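Local coordinates for fibronectin type III domain-containing protein (Simiduia agarivorans, PDB 6P2K) that probably hydrolyses beta-glucan chains such as xyloglucan, as a family 74 glycoside hydrolase built from seven-bladed beta-propellers, at residues Leu292-Phe297 with Gly365-Ser370; Glu621-Asn626 with Asn701-Ser706; Gln661-Pro666 with Gly727-Gln732. All blocks are in the same frame, centred on the assembly; numbering follows the deposited sequence.

Contact 1: residues Leu292-Phe297 with Gly365-Ser370; sequences LYEGTF and GNNSYS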
ATOM      1  N   LEU B 292      27.421   2.756 -36.833  1.00 22.19           N
ATOM      2  CA  LEU B 292      27.944   3.301 -38.078  1.00 24.33           C
ATOM      3  C   LEU B 292      29.436   3.571 -37.928  1.00 24.29           C
ATOM      4  O   LEU B 292      29.879   4.106 -36.908  1.00 25.08           O
ATOM      5  CB  LEU B 292      27.195   4.583 -38.461  1.00 21.54           C
ATOM      6  CG  LEU B 292      27.588   5.337 -39.730  1.00 26.42           C
ATOM      7  CD1 LEU B 292      27.450   4.448 -40.956  1.00 23.09           C
ATOM      8  CD2 LEU B 292      26.721   6.581 -39.871  1.00 25.25           C
ATOM      9  N   TYR B 293      30.203   3.197 -38.950  1.00 24.21           N
ATOM     10  CA  TYR B 293      31.653   3.339 -38.944  1.00 29.75           C
ATOM     11  C   TYR B 293      32.089   4.541 -39.772  1.00 30.57           C
ATOM     12  O   TYR B 293      31.520   4.822 -40.832  1.00 29.35           O
ATOM     13  CB  TYR B 293      32.336   2.093 -39.513  1.00 29.99           C
ATOM     14  CG  TYR B 293      32.412   0.897 -38.591  1.00 31.05           C
ATOM     15  CD1 TYR B 293      33.334   0.848 -37.552  1.00 34.60           C
ATOM     16  CD2 TYR B 293      31.590  -0.203 -38.791  1.00 29.95           C
ATOM     17  CE1 TYR B 293      33.416  -0.257 -36.724  1.00 35.14           C
ATOM     18  CE2 TYR B 293      31.664  -1.307 -37.973  1.00 33.25           C
ATOM     19  CZ  TYR B 293      32.577  -1.331 -36.941  1.00 34.76           C
ATOM     20  OH  TYR B 293      32.648  -2.436 -36.127  1.00 34.43           O
ATOM     21  N   GLU B 294      33.117   5.234 -39.292  1.00 31.98           N
ATOM     22  CA  GLU B 294      33.889   6.161 -40.106  1.00 32.05           C
ATOM     23  C   GLU B 294      35.341   5.705 -40.101  1.00 33.31           C
ATOM     24  O   GLU B 294      35.927   5.494 -39.034  1.00 33.67           O
ATOM     25  CB  GLU B 294      33.780   7.602 -39.602  1.00 31.03           C
ATOM     26  CG  GLU B 294      34.600   8.587 -40.438  1.00 33.74           C
ATOM     27  CD  GLU B 294      34.297  10.037 -40.117  1.00 35.72           C
ATOM     28  OE1 GLU B 294      34.360  10.415 -38.927  1.00 35.77           O
ATOM     29  OE2 GLU B 294      33.994  10.801 -41.058  1.00 37.96           O
ATOM     30  N   GLY B 295      35.911   5.539 -41.287  1.00 32.92           N
ATOM     31  CA  GLY B 295      37.285   5.103 -41.438  1.00 36.42           C
ATOM     32  C   GLY B 295      38.164   6.233 -41.937  1.00 38.57           C
ATOM     33  O   GLY B 295      37.729   7.072 -42.728  1.00 41.02           O
ATOM     34  N   THR B 296      39.407   6.252 -41.465  1.00 37.32           N
ATOM     35  CA  THR B 296      40.395   7.237 -41.878  1.00 39.37           C
ATOM     36  C   THR B 296      41.518   6.521 -42.612  1.00 40.96           C
ATOM     37  O   THR B 296      42.097   5.568 -42.085  1.00 41.33           O
ATOM     38  CB  THR B 296      40.948   8.008 -40.676  1.00 40.45           C
ATOM     39  OG1 THR B 296      39.861   8.546 -39.915  1.00 39.82           O
ATOM     40  CG2 THR B 296      41.848   9.146 -41.136  1.00 42.62           C
ATOM     41  N   PHE B 297      41.813   6.971 -43.829  1.00 42.80           N
ATOM     42  CA  PHE B 297      42.836   6.362 -44.670  1.00 53.82           C
ATOM     43  C   PHE B 297      43.866   7.421 -45.030  1.00 56.30           C
ATOM     44  O   PHE B 297      43.543   8.399 -45.712  1.00 48.33           O
ATOM     45  CB  PHE B 297      42.225   5.750 -45.934  1.00 45.90           C
ATOM     46  CG  PHE B 297      41.319   4.583 -45.663  1.00 52.09           C
ATOM     47  CD1 PHE B 297      40.035   4.782 -45.178  1.00 51.18           C
ATOM     48  CD2 PHE B 297      41.747   3.288 -45.894  1.00 45.20           C
ATOM     49  CE1 PHE B 297      39.198   3.714 -44.924  1.00 39.83           C
ATOM     50  CE2 PHE B 297      40.913   2.214 -45.644  1.00 43.71           C
ATOM     51  CZ  PHE B 297      39.635   2.429 -45.158  1.00 41.02           C
ATOM     52  N   GLY B 365      37.028  20.448 -33.839  1.00 62.56           N
ATOM     53  CA  GLY B 365      38.143  20.565 -32.909  1.00 65.75           C
ATOM     54  C   GLY B 365      38.122  19.437 -31.899  1.00 67.64           C
ATOM     55  O   GLY B 365      38.953  19.366 -30.983  1.00 70.67           O
ATOM     56  N   ASN B 366      37.164  18.538 -32.092  1.00 65.21           N
ATOM     57  CA  ASN B 366      36.867  17.414 -31.215  1.00 64.68           C
ATOM     58  C   ASN B 366      36.723  16.087 -31.957  1.00 60.60           C
ATOM     59  O   ASN B 366      37.030  15.043 -31.372  1.00 59.09           O
ATOM     60  CB  ASN B 366      35.566  17.713 -30.451  1.00 65.98           C
ATOM     61  CG  ASN B 366      35.326  16.770 -29.284  1.00 69.82           C
ATOM     62  OD1 ASN B 366      35.426  15.555 -29.400  1.00 74.29           O
ATOM     63  ND2 ASN B 366      34.986  17.348 -28.137  1.00 70.51           N
ATOM     64  N   ASN B 367      36.291  16.083 -33.226  1.00 56.39           N
ATOM     65  CA  ASN B 367      35.943  14.861 -33.970  1.00 53.35           C
ATOM     66  C   ASN B 367      34.860  14.055 -33.252  1.00 49.55           C
ATOM     67  O   ASN B 367      34.882  12.821 -33.229  1.00 53.84           O
ATOM     68  CB  ASN B 367      37.163  13.984 -34.255  1.00 52.36           C
ATOM     69  CG  ASN B 367      36.920  13.029 -35.416  1.00 51.72           C
ATOM     70  OD1 ASN B 367      36.291  13.400 -36.410  1.00 48.41           O
ATOM     71  ND2 ASN B 367      37.404  11.801 -35.293  1.00 54.01           N
ATOM     72  N   SER B 368      33.893  14.762 -32.682  1.00 44.16           N
ATOM     73  CA  SER B 368      32.753  14.146 -32.028  1.00 41.53           C
ATOM     74  C   SER B 368      31.492  14.407 -32.839  1.00 39.57           C
ATOM     75  O   SER B 368      31.366  15.432 -33.520  1.00 40.76           O
ATOM     76  CB  SER B 368      32.580  14.676 -30.601  1.00 45.76           C
ATOM     77  OG  SER B 368      32.148  16.027 -30.594  1.00 51.09           O
ATOM     78  N   TYR B 369      30.564  13.461 -32.762  1.00 35.02           N
ATOM     79  CA  TYR B 369      29.289  13.539 -33.452  1.00 30.59           C
ATOM     80  C   TYR B 369      28.168  13.602 -32.425  1.00 28.85           C
ATOM     81  O   TYR B 369      28.216  12.922 -31.397  1.00 29.29           O
ATOM     82  CB  TYR B 369      29.094  12.340 -34.385  1.00 29.16           C
ATOM     83  CG  TYR B 369      30.036  12.340 -35.567  1.00 29.97           C
ATOM     84  CD1 TYR B 369      31.303  11.784 -35.470  1.00 30.57           C
ATOM     85  CD2 TYR B 369      29.660  12.907 -36.777  1.00 31.89           C
ATOM     86  CE1 TYR B 369      32.169  11.788 -36.547  1.00 34.71           C
ATOM     87  CE2 TYR B 369      30.518  12.915 -37.860  1.00 34.13           C
ATOM     88  CZ  TYR B 369      31.772  12.355 -37.741  1.00 36.67           C
ATOM     89  OH  TYR B 369      32.634  12.358 -38.815  1.00 36.28           O
ATOM     90  N   SER B 370      27.166  14.428 -32.706  1.00 27.08           N
ATOM     91  CA  SER B 370      26.021  14.624 -31.821  1.00 31.30           C
ATOM     92  C   SER B 370      24.767  14.215 -32.589  1.00 28.20           C
ATOM     93  O   SER B 370      24.303  14.945 -33.470  1.00 30.76           O
ATOM     94  CB  SER B 370      25.947  16.071 -31.342  1.00 33.83           C
ATOM     95  OG  SER B 370      24.926  16.233 -30.374  1.00 38.84           O
TER
HETATM   96  O   HOH W   1      35.877  12.897 -38.819  1.00 33.36           O
HETATM   97  O   HOH W   2      36.773   9.765 -37.698  1.00 53.72           O
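The hydroxyl of Tyr369 meets the carboxylate of Glu294 in a direct hydrogen bond, OH to OE1 at 2.6 Å. The tyrosine donates. It reaches OE1 on the syn side of the carboxylate, 28° out of the carboxylate plane. OE1 lies at the edge of the Tyr369 ring, near the ring plane, and not over a face. The carboxylate and ring planes stand 59° apart, and the two side chains cross at about a right angle.

Glu294 gets there as an extended arm. Its CG is anti to the backbone N (chi1 179°), and the chain stays stretched beyond it. In Tyr369, CG lies beside the backbone N and anti to the carbonyl carbon, which aims the hydroxyl at the carboxylate. Asn367 joins through water. Water 2 lies 2.8 Å from Glu294 OE1 and accepts from Asn367 ND2 at 3.2 Å. Water 1 lies 2.9 Å from Glu294 OE1. Asn367 OD1 also bonds His362, whose ring meets that of Tyr369.

The contact joins strand 292-300, an inner strand of one four-stranded sheet, to the start of strand 368-373, the outermost strand of the next. Such blade-to-blade contacts belong to the beta-propeller fold. Asn367 and Ser368 both face Asn363 in a G1 beta bulge, at the turn into that strand.

Arg347 forms a salt bridge with Glu294 OE2 and also bonds Tyr369 OH, and Tyr338 bonds OE2 as well. The carboxylate is buried, but both its oxygens have partners. The arginine and the donated hydroxyl probably stabilise its negative charge between the blades.

Contact 2: residues Glu621-Asn626 with Asn701-Ser706; sequences EAWAYN and NKIVMS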
ATOM      1  N   GLU B 621     -19.603  -6.743 -41.099  1.00 23.55           N
ATOM      2  CA  GLU B 621     -19.988  -5.838 -40.025  1.00 23.69           C
ATOM      3  C   GLU B 621     -21.476  -5.984 -39.758  1.00 23.55           C
ATOM      4  O   GLU B 621     -22.275  -6.071 -40.694  1.00 25.98           O
ATOM      5  CB  GLU B 621     -19.672  -4.376 -40.373  1.00 26.17           C
ATOM      6  CG  GLU B 621     -19.920  -3.383 -39.237  1.00 30.12           C
ATOM      7  CD  GLU B 621     -18.661  -3.028 -38.467  1.00 33.87           C
ATOM      8  OE1 GLU B 621     -18.079  -1.958 -38.758  1.00 32.08           O
ATOM      9  OE2 GLU B 621     -18.259  -3.809 -37.574  1.00 34.48           O
ATOM     10  N   ALA B 622     -21.843  -6.001 -38.479  1.00 23.59           N
ATOM     11  CA  ALA B 622     -23.236  -6.074 -38.060  1.00 26.70           C
ATOM     12  C   ALA B 622     -23.521  -4.925 -37.106  1.00 25.77           C
ATOM     13  O   ALA B 622     -22.765  -4.704 -36.155  1.00 22.59           O
ATOM     14  CB  ALA B 622     -23.544  -7.417 -37.388  1.00 24.62           C
ATOM     15  N   TRP B 623     -24.604  -4.196 -37.360  1.00 24.35           N
ATOM     16  CA  TRP B 623     -24.961  -3.060 -36.521  1.00 22.93           C
ATOM     17  C   TRP B 623     -26.454  -2.794 -36.660  1.00 25.85           C
ATOM     18  O   TRP B 623     -27.119  -3.319 -37.556  1.00 26.02           O
ATOM     19  CB  TRP B 623     -24.130  -1.822 -36.877  1.00 21.24           C
ATOM     20  CG  TRP B 623     -24.579  -1.091 -38.107  1.00 23.27           C
ATOM     21  CD1 TRP B 623     -25.368   0.021 -38.151  1.00 26.00           C
ATOM     22  CD2 TRP B 623     -24.249  -1.405 -39.467  1.00 23.91           C
ATOM     23  NE1 TRP B 623     -25.555   0.416 -39.454  1.00 28.65           N
ATOM     24  CE2 TRP B 623     -24.879  -0.441 -40.282  1.00 25.93           C
ATOM     25  CE3 TRP B 623     -23.486  -2.408 -40.077  1.00 24.07           C
ATOM     26  CZ2 TRP B 623     -24.771  -0.451 -41.675  1.00 23.62           C
ATOM     27  CZ3 TRP B 623     -23.381  -2.418 -41.458  1.00 23.14           C
ATOM     28  CH2 TRP B 623     -24.022  -1.445 -42.242  1.00 23.42           C
ATOM     29  N   ALA B 624     -26.972  -1.972 -35.750  1.00 24.35           N
ATOM     30  CA  ALA B 624     -28.390  -1.651 -35.680  1.00 26.49           C
ATOM     31  C   ALA B 624     -28.598  -0.156 -35.870  1.00 29.01           C
ATOM     32  O   ALA B 624     -27.813   0.659 -35.374  1.00 31.54           O
ATOM     33  CB  ALA B 624     -28.992  -2.087 -34.338  1.00 23.97           C
ATOM     34  N   TYR B 625     -29.662   0.200 -36.586  1.00 26.10           N
ATOM     35  CA  TYR B 625     -30.005   1.606 -36.783  1.00 29.73           C
ATOM     36  C   TYR B 625     -31.488   1.715 -37.095  1.00 35.22           C
ATOM     37  O   TYR B 625     -31.949   1.175 -38.107  1.00 35.83           O
ATOM     38  CB  TYR B 625     -29.173   2.227 -37.905  1.00 27.28           C
ATOM     39  CG  TYR B 625     -29.643   3.609 -38.303  1.00 29.03           C
ATOM     40  CD1 TYR B 625     -29.628   4.655 -37.389  1.00 30.75           C
ATOM     41  CD2 TYR B 625     -30.107   3.865 -39.590  1.00 30.55           C
ATOM     42  CE1 TYR B 625     -30.060   5.923 -37.746  1.00 36.16           C
ATOM     43  CE2 TYR B 625     -30.539   5.129 -39.957  1.00 33.49           C
ATOM     44  CZ  TYR B 625     -30.513   6.154 -39.030  1.00 37.96           C
ATOM     45  OH  TYR B 625     -30.943   7.412 -39.387  1.00 43.97           O
ATOM     46  N   ASN B 626     -32.227   2.409 -36.225  1.00 37.99           N
ATOM     47  CA  ASN B 626     -33.638   2.742 -36.438  1.00 40.34           C
ATOM     48  C   ASN B 626     -34.485   1.493 -36.686  1.00 38.01           C
ATOM     49  O   ASN B 626     -35.327   1.449 -37.585  1.00 42.05           O
ATOM     50  CB  ASN B 626     -33.795   3.749 -37.579  1.00 47.92           C
ATOM     51  CG  ASN B 626     -35.161   4.405 -37.589  1.00 57.65           C
ATOM     52  OD1 ASN B 626     -35.800   4.553 -36.545  1.00 63.62           O
ATOM     53  ND2 ASN B 626     -35.622   4.795 -38.772  1.00 58.80           N
ATOM     54  N   ASN B 701     -26.373   5.431 -40.036  1.00 29.04           N
ATOM     55  CA  ASN B 701     -26.743   5.533 -41.441  1.00 28.72           C
ATOM     56  C   ASN B 701     -25.527   5.649 -42.355  1.00 30.15           C
ATOM     57  O   ASN B 701     -25.631   6.204 -43.453  1.00 34.91           O
ATOM     58  CB  ASN B 701     -27.683   6.722 -41.657  1.00 29.88           C
ATOM     59  CG  ASN B 701     -27.043   8.053 -41.279  1.00 31.18           C
ATOM     60  OD1 ASN B 701     -25.997   8.092 -40.630  1.00 31.65           O
ATOM     61  ND2 ASN B 701     -27.675   9.149 -41.681  1.00 31.25           N
ATOM     62  N   LYS B 702     -24.374   5.132 -41.930  1.00 26.32           N
ATOM     63  CA  LYS B 702     -23.131   5.320 -42.666  1.00 27.92           C
ATOM     64  C   LYS B 702     -22.432   3.988 -42.916  1.00 29.50           C
ATOM     65  O   LYS B 702     -22.378   3.120 -42.038  1.00 28.50           O
ATOM     66  CB  LYS B 702     -22.183   6.267 -41.916  1.00 27.19           C
ATOM     67  CG  LYS B 702     -22.730   7.676 -41.713  1.00 27.95           C
ATOM     68  CD  LYS B 702     -22.820   8.446 -43.025  1.00 27.84           C
ATOM     69  CE  LYS B 702     -23.588   9.747 -42.841  1.00 28.84           C
ATOM     70  NZ  LYS B 702     -23.558  10.608 -44.056  1.00 30.97           N
ATOM     71  N   ILE B 703     -21.895   3.844 -44.128  1.00 29.47           N
ATOM     72  CA  ILE B 703     -21.080   2.704 -44.532  1.00 26.78           C
ATOM     73  C   ILE B 703     -19.868   3.244 -45.277  1.00 27.55           C
ATOM     74  O   ILE B 703     -19.989   4.180 -46.075  1.00 29.80           O
ATOM     75  CB  ILE B 703     -21.873   1.719 -45.418  1.00 28.39           C
ATOM     76  CG1 ILE B 703     -23.070   1.149 -44.659  1.00 32.14           C
ATOM     77  CG2 ILE B 703     -20.978   0.591 -45.916  1.00 24.50           C
ATOM     78  CD1 ILE B 703     -24.107   0.508 -45.555  1.00 35.10           C
ATOM     79  N   VAL B 704     -18.696   2.664 -45.015  1.00 23.25           N
ATOM     80  CA  VAL B 704     -17.453   3.098 -45.641  1.00 24.42           C
ATOM     81  C   VAL B 704     -16.713   1.879 -46.177  1.00 26.81           C
ATOM     82  O   VAL B 704     -16.834   0.772 -45.646  1.00 25.75           O
ATOM     83  CB  VAL B 704     -16.565   3.896 -44.653  1.00 25.09           C
ATOM     84  CG1 VAL B 704     -16.178   3.032 -43.460  1.00 25.37           C
ATOM     85  CG2 VAL B 704     -15.326   4.464 -45.344  1.00 22.92           C
ATOM     86  N   MET B 705     -15.961   2.085 -47.257  1.00 26.12           N
ATOM     87  CA  MET B 705     -15.099   1.054 -47.823  1.00 22.91           C
ATOM     88  C   MET B 705     -13.987   1.738 -48.606  1.00 24.35           C
ATOM     89  O   MET B 705     -14.059   2.932 -48.910  1.00 26.50           O
ATOM     90  CB  MET B 705     -15.887   0.084 -48.712  1.00 22.45           C
ATOM     91  CG  MET B 705     -16.521   0.721 -49.942  1.00 26.34           C
ATOM     92  SD  MET B 705     -15.415   0.765 -51.371  1.00 30.99           S
ATOM     93  CE  MET B 705     -15.105  -0.981 -51.616  1.00 30.99           C
ATOM     94  N   SER B 706     -12.957   0.961 -48.944  1.00 21.56           N
ATOM     95  CA  SER B 706     -11.805   1.493 -49.663  1.00 24.97           C
ATOM     96  C   SER B 706     -11.287   0.455 -50.646  1.00 25.47           C
ATOM     97  O   SER B 706     -10.982  -0.676 -50.253  1.00 23.26           O
ATOM     98  CB  SER B 706     -10.696   1.906 -48.688  1.00 23.73           C
ATOM     99  OG  SER B 706      -9.449   2.029 -49.348  1.00 30.71           O
TER
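Two neighbouring four-stranded sheets of the beta-propeller meet here, through strand 618-625 of one and the start of strand 702-709 of the next. Trp623 lays the six-membered end of its indole against Ile703, with CH2 3.7 Å from Ile703 CG1. Ile703 CD1 is 3.8 Å from the same Trp623 CH2, and the two side chains cross at about a right angle. The indole stands between its own backbone N and carbonyl carbon (chi1 78°). This raises it from its strand toward the isoleucine. Its NE1 bonds the carbonyl of Gly700, so the buried indole is held at its polar side too.

Strand 618-625 is an outermost strand of its sheet, whereas 702-709 is an inner one. Trp623 and Tyr625 point from their sheet toward the adjoining blade of the propeller.

Asn701 sits across one face of Tyr625. Its backbone N lies 4.0 Å above the plane of the Tyr625 ring, over the centre, and its CB is 3.7 Å from Tyr625 CE2. On the opposite face lies CB of Asn626. The Asn701 amide is turned 43° from the ring plane, and its OD1 accepts a bond from the backbone N of Asn775.

Contact 3: residues Gln661-Pro666 with Gly727-Gln732; sequences QKIFTP and GQVNWQ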
ATOM      1  N   GLN B 661     -28.102  -8.074 -51.051  1.00 34.00           N
ATOM      2  CA  GLN B 661     -28.205  -7.171 -52.192  1.00 37.24           C
ATOM      3  C   GLN B 661     -26.861  -6.507 -52.454  1.00 35.44           C
ATOM      4  O   GLN B 661     -26.141  -6.150 -51.516  1.00 31.38           O
ATOM      5  CB  GLN B 661     -29.266  -6.080 -51.973  1.00 43.64           C
ATOM      6  CG  GLN B 661     -30.653  -6.588 -51.618  1.00 53.90           C
ATOM      7  CD  GLN B 661     -30.887  -6.632 -50.119  1.00 61.47           C
ATOM      8  OE1 GLN B 661     -30.599  -5.669 -49.403  1.00 64.17           O
ATOM      9  NE2 GLN B 661     -31.416  -7.751 -49.635  1.00 60.97           N
ATOM     10  N   LYS B 662     -26.532  -6.347 -53.734  1.00 33.92           N
ATOM     11  CA  LYS B 662     -25.368  -5.566 -54.139  1.00 35.93           C
ATOM     12  C   LYS B 662     -25.649  -4.080 -53.948  1.00 37.73           C
ATOM     13  O   LYS B 662     -26.676  -3.575 -54.412  1.00 41.50           O
ATOM     14  CB  LYS B 662     -25.037  -5.846 -55.606  1.00 39.00           C
ATOM     15  CG  LYS B 662     -23.748  -6.605 -55.857  1.00 40.01           C
ATOM     16  CD  LYS B 662     -23.396  -6.630 -57.338  1.00 43.08           C
ATOM     17  CE  LYS B 662     -23.793  -7.949 -57.980  1.00 46.77           C
ATOM     18  NZ  LYS B 662     -22.924  -8.290 -59.139  1.00 50.60           N
ATOM     19  N   ILE B 663     -24.742  -3.367 -53.276  1.00 34.78           N
ATOM     20  CA  ILE B 663     -24.950  -1.933 -53.078  1.00 34.50           C
ATOM     21  C   ILE B 663     -23.729  -1.108 -53.475  1.00 32.65           C
ATOM     22  O   ILE B 663     -23.804   0.124 -53.526  1.00 32.34           O
ATOM     23  CB  ILE B 663     -25.359  -1.615 -51.626  1.00 33.35           C
ATOM     24  CG1 ILE B 663     -24.242  -1.976 -50.650  1.00 31.63           C
ATOM     25  CG2 ILE B 663     -26.667  -2.314 -51.268  1.00 33.71           C
ATOM     26  CD1 ILE B 663     -24.411  -1.348 -49.277  1.00 31.22           C
ATOM     27  N   PHE B 664     -22.599  -1.758 -53.756  1.00 31.34           N
ATOM     28  CA  PHE B 664     -21.453  -1.023 -54.284  1.00 31.20           C
ATOM     29  C   PHE B 664     -20.555  -1.961 -55.073  1.00 31.58           C
ATOM     30  O   PHE B 664     -20.175  -3.026 -54.576  1.00 31.82           O
ATOM     31  CB  PHE B 664     -20.649  -0.338 -53.172  1.00 29.00           C
ATOM     32  CG  PHE B 664     -19.917   0.892 -53.636  1.00 29.41           C
ATOM     33  CD1 PHE B 664     -20.609   1.950 -54.204  1.00 29.70           C
ATOM     34  CD2 PHE B 664     -18.541   0.982 -53.519  1.00 25.50           C
ATOM     35  CE1 PHE B 664     -19.943   3.084 -54.637  1.00 29.82           C
ATOM     36  CE2 PHE B 664     -17.869   2.113 -53.949  1.00 27.70           C
ATOM     37  CZ  PHE B 664     -18.573   3.166 -54.510  1.00 29.44           C
ATOM     38  N   THR B 665     -20.212  -1.556 -56.289  1.00 31.41           N
ATOM     39  CA  THR B 665     -19.397  -2.322 -57.219  1.00 32.13           C
ATOM     40  C   THR B 665     -18.267  -1.453 -57.741  1.00 31.66           C
ATOM     41  O   THR B 665     -18.271  -0.231 -57.558  1.00 27.92           O
ATOM     42  CB  THR B 665     -20.254  -2.824 -58.392  1.00 34.79           C
ATOM     43  OG1 THR B 665     -20.705  -1.702 -59.160  1.00 37.56           O
ATOM     44  CG2 THR B 665     -21.456  -3.605 -57.887  1.00 32.77           C
ATOM     45  N   PRO B 666     -17.263  -2.055 -58.390  1.00 33.96           N
ATOM     46  CA  PRO B 666     -16.238  -1.235 -59.059  1.00 35.51           C
ATOM     47  C   PRO B 666     -16.806  -0.228 -60.046  1.00 35.49           C
ATOM     48  O   PRO B 666     -16.244   0.866 -60.189  1.00 35.55           O
ATOM     49  CB  PRO B 666     -15.366  -2.284 -59.763  1.00 34.95           C
ATOM     50  CG  PRO B 666     -15.486  -3.490 -58.902  1.00 35.95           C
ATOM     51  CD  PRO B 666     -16.891  -3.481 -58.360  1.00 36.33           C
ATOM     52  N   GLY B 727     -34.254   3.000 -47.828  1.00 48.80           N
ATOM     53  CA  GLY B 727     -33.423   1.823 -47.759  1.00 45.43           C
ATOM     54  C   GLY B 727     -32.226   1.828 -48.689  1.00 43.68           C
ATOM     55  O   GLY B 727     -31.289   1.052 -48.468  1.00 43.59           O
ATOM     56  N   GLN B 728     -32.229   2.671 -49.718  1.00 42.93           N
ATOM     57  CA  GLN B 728     -31.118   2.697 -50.651  0.50 41.92           C
ATOM     58  C   GLN B 728     -29.938   3.469 -50.065  1.00 40.32           C
ATOM     59  O   GLN B 728     -30.076   4.259 -49.128  1.00 39.07           O
ATOM     60  CB  GLN B 728     -31.546   3.313 -51.984  0.50 44.58           C
ATOM     61  CG  GLN B 728     -31.906   2.287 -53.047  0.50 46.25           C
ATOM     62  CD  GLN B 728     -32.794   1.181 -52.512  0.50 48.76           C
ATOM     63  OE1 GLN B 728     -33.908   1.433 -52.051  0.50 52.15           O
ATOM     64  NE2 GLN B 728     -32.302  -0.052 -52.565  0.50 47.90           N
ATOM     65  N   VAL B 729     -28.763   3.219 -50.629  1.00 39.62           N
ATOM     66  CA  VAL B 729     -27.517   3.827 -50.180  1.00 35.81           C
ATOM     67  C   VAL B 729     -26.994   4.722 -51.293  1.00 38.91           C
ATOM     68  O   VAL B 729     -26.863   4.285 -52.441  1.00 39.41           O
ATOM     69  CB  VAL B 729     -26.471   2.765 -49.802  1.00 29.46           C
ATOM     70  CG1 VAL B 729     -25.230   3.428 -49.223  1.00 26.15           C
ATOM     71  CG2 VAL B 729     -27.068   1.774 -48.820  1.00 29.22           C
ATOM     72  N   ASN B 730     -26.708   5.973 -50.956  1.00 40.22           N
ATOM     73  CA  ASN B 730     -26.096   6.905 -51.891  1.00 41.78           C
ATOM     74  C   ASN B 730     -24.648   7.133 -51.485  1.00 38.11           C
ATOM     75  O   ASN B 730     -24.363   7.418 -50.317  1.00 37.34           O
ATOM     76  CB  ASN B 730     -26.862   8.228 -51.942  1.00 47.43           C
ATOM     77  CG  ASN B 730     -28.285   8.057 -52.437  1.00 56.26           C
ATOM     78  OD1 ASN B 730     -28.584   7.133 -53.196  1.00 61.44           O
ATOM     79  ND2 ASN B 730     -29.167   8.962 -52.029  1.00 57.38           N
ATOM     80  N   TRP B 731     -23.748   7.021 -52.455  1.00 34.68           N
ATOM     81  CA  TRP B 731     -22.320   6.995 -52.197  1.00 33.19           C
ATOM     82  C   TRP B 731     -21.673   8.310 -52.607  1.00 34.77           C
ATOM     83  O   TRP B 731     -22.106   8.972 -53.556  1.00 37.29           O
ATOM     84  CB  TRP B 731     -21.662   5.832 -52.941  1.00 33.28           C
ATOM     85  CG  TRP B 731     -22.120   4.503 -52.444  1.00 30.81           C
ATOM     86  CD1 TRP B 731     -23.220   3.814 -52.855  1.00 31.26           C
ATOM     87  CD2 TRP B 731     -21.500   3.704 -51.426  1.00 27.71           C
ATOM     88  NE1 TRP B 731     -23.323   2.632 -52.164  1.00 32.82           N
ATOM     89  CE2 TRP B 731     -22.279   2.539 -51.280  1.00 29.03           C
ATOM     90  CE3 TRP B 731     -20.360   3.857 -50.632  1.00 29.70           C
ATOM     91  CZ2 TRP B 731     -21.956   1.531 -50.370  1.00 29.55           C
ATOM     92  CZ3 TRP B 731     -20.039   2.855 -49.726  1.00 31.02           C
ATOM     93  CH2 TRP B 731     -20.835   1.706 -49.604  1.00 31.01           C
ATOM     94  N   GLN B 732     -20.631   8.677 -51.869  1.00 32.50           N
ATOM     95  CA  GLN B 732     -19.837   9.854 -52.172  1.00 34.31           C
ATOM     96  C   GLN B 732     -18.363   9.522 -51.977  1.00 31.05           C
ATOM     97  O   GLN B 732     -18.002   8.569 -51.279  1.00 30.86           O
ATOM     98  CB  GLN B 732     -20.242  11.053 -51.304  1.00 36.99           C
ATOM     99  CG  GLN B 732     -20.157  10.801 -49.808  1.00 44.42           C
ATOM    100  CD  GLN B 732     -20.698  11.960 -48.989  1.00 50.41           C
ATOM    101  OE1 GLN B 732     -20.320  13.114 -49.197  1.00 53.86           O
ATOM    102  NE2 GLN B 732     -21.589  11.656 -48.051  1.00 50.11           N
TER
HETATM  103  O   HOH W   3     -26.095   1.864 -53.539  1.00 46.09           O
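Phe664 stacks face to face on Trp731. The centroid of its ring is 4.1 Å from that of the five-membered ring of Trp731, and the planes are tilted by 28°. Phe664 CE1 comes within 3.4 Å of Trp731 CG. Phe664 CB makes an off-centre CH-pi contact with the six-membered ring. On the opposite face of the indole lies CG1 of Val729. Ile663 meets the indole at about a right angle, with CD1 3.9 Å from Trp731 CZ2. That methyl also touches Val729, CD1 to CG2 at 4.1 Å.

The polar side of the indole turns to the backbone. Trp731 NE1 gives a weak hydrogen bond to Ile663 O at 2.9 Å, with an N-H...O angle of only 123°. Water 3, in the indole plane at its edge, donates to Ile663 O at 2.9 Å and to Val729 O at 2.8 Å. It bridges the two strands.

Further out, the backbone sets the rings. Ile663 and Phe664 both face Ile650 in a classic beta bulge, and both side chains point toward strand 729-733. The ring of Phe664 swings out anti to the backbone N (chi1 -153°), over the indole. Phe719 meets the Phe664 ring and touches Trp731. Thr665 then N-caps the helix that follows. Strands 661-664 and 729-733 are outermost in successive blades of the propeller.

A serine in place of Trp731 would probably leave Phe664 without its stacking partner and open a gap beside Ile663.

The seam is chiefly apolar. Its cohesion probably comes from ring stacking and methyl packing, with the weak hydrogen bond from NE1 to Ile663 O probably adding little and the bridging water tying the two carbonyls.

In the fold
Contact 1 comes first along the chain and closes before the others open. It lies on the opposite side of the chain's centre, about 58 Å from contact 2 and about 62 Å from contact 3, centre to centre. Contacts 2 and 3 alternate in sequence, and their centres are about 12 Å apart. Both join the same two sheets, 618-664 and 697-733. Contact 2 uses strands 618-625 and 702-709, contact 3 the last strands, 661-664 and 729-733. They touch through Ile703 and Met705, which pack on Ile663, Phe664 and Trp731. One blade interface is therefore packed continuously, while contact 1 joins a separate pair of blades. All lie in the beta-propeller part of a longer protein.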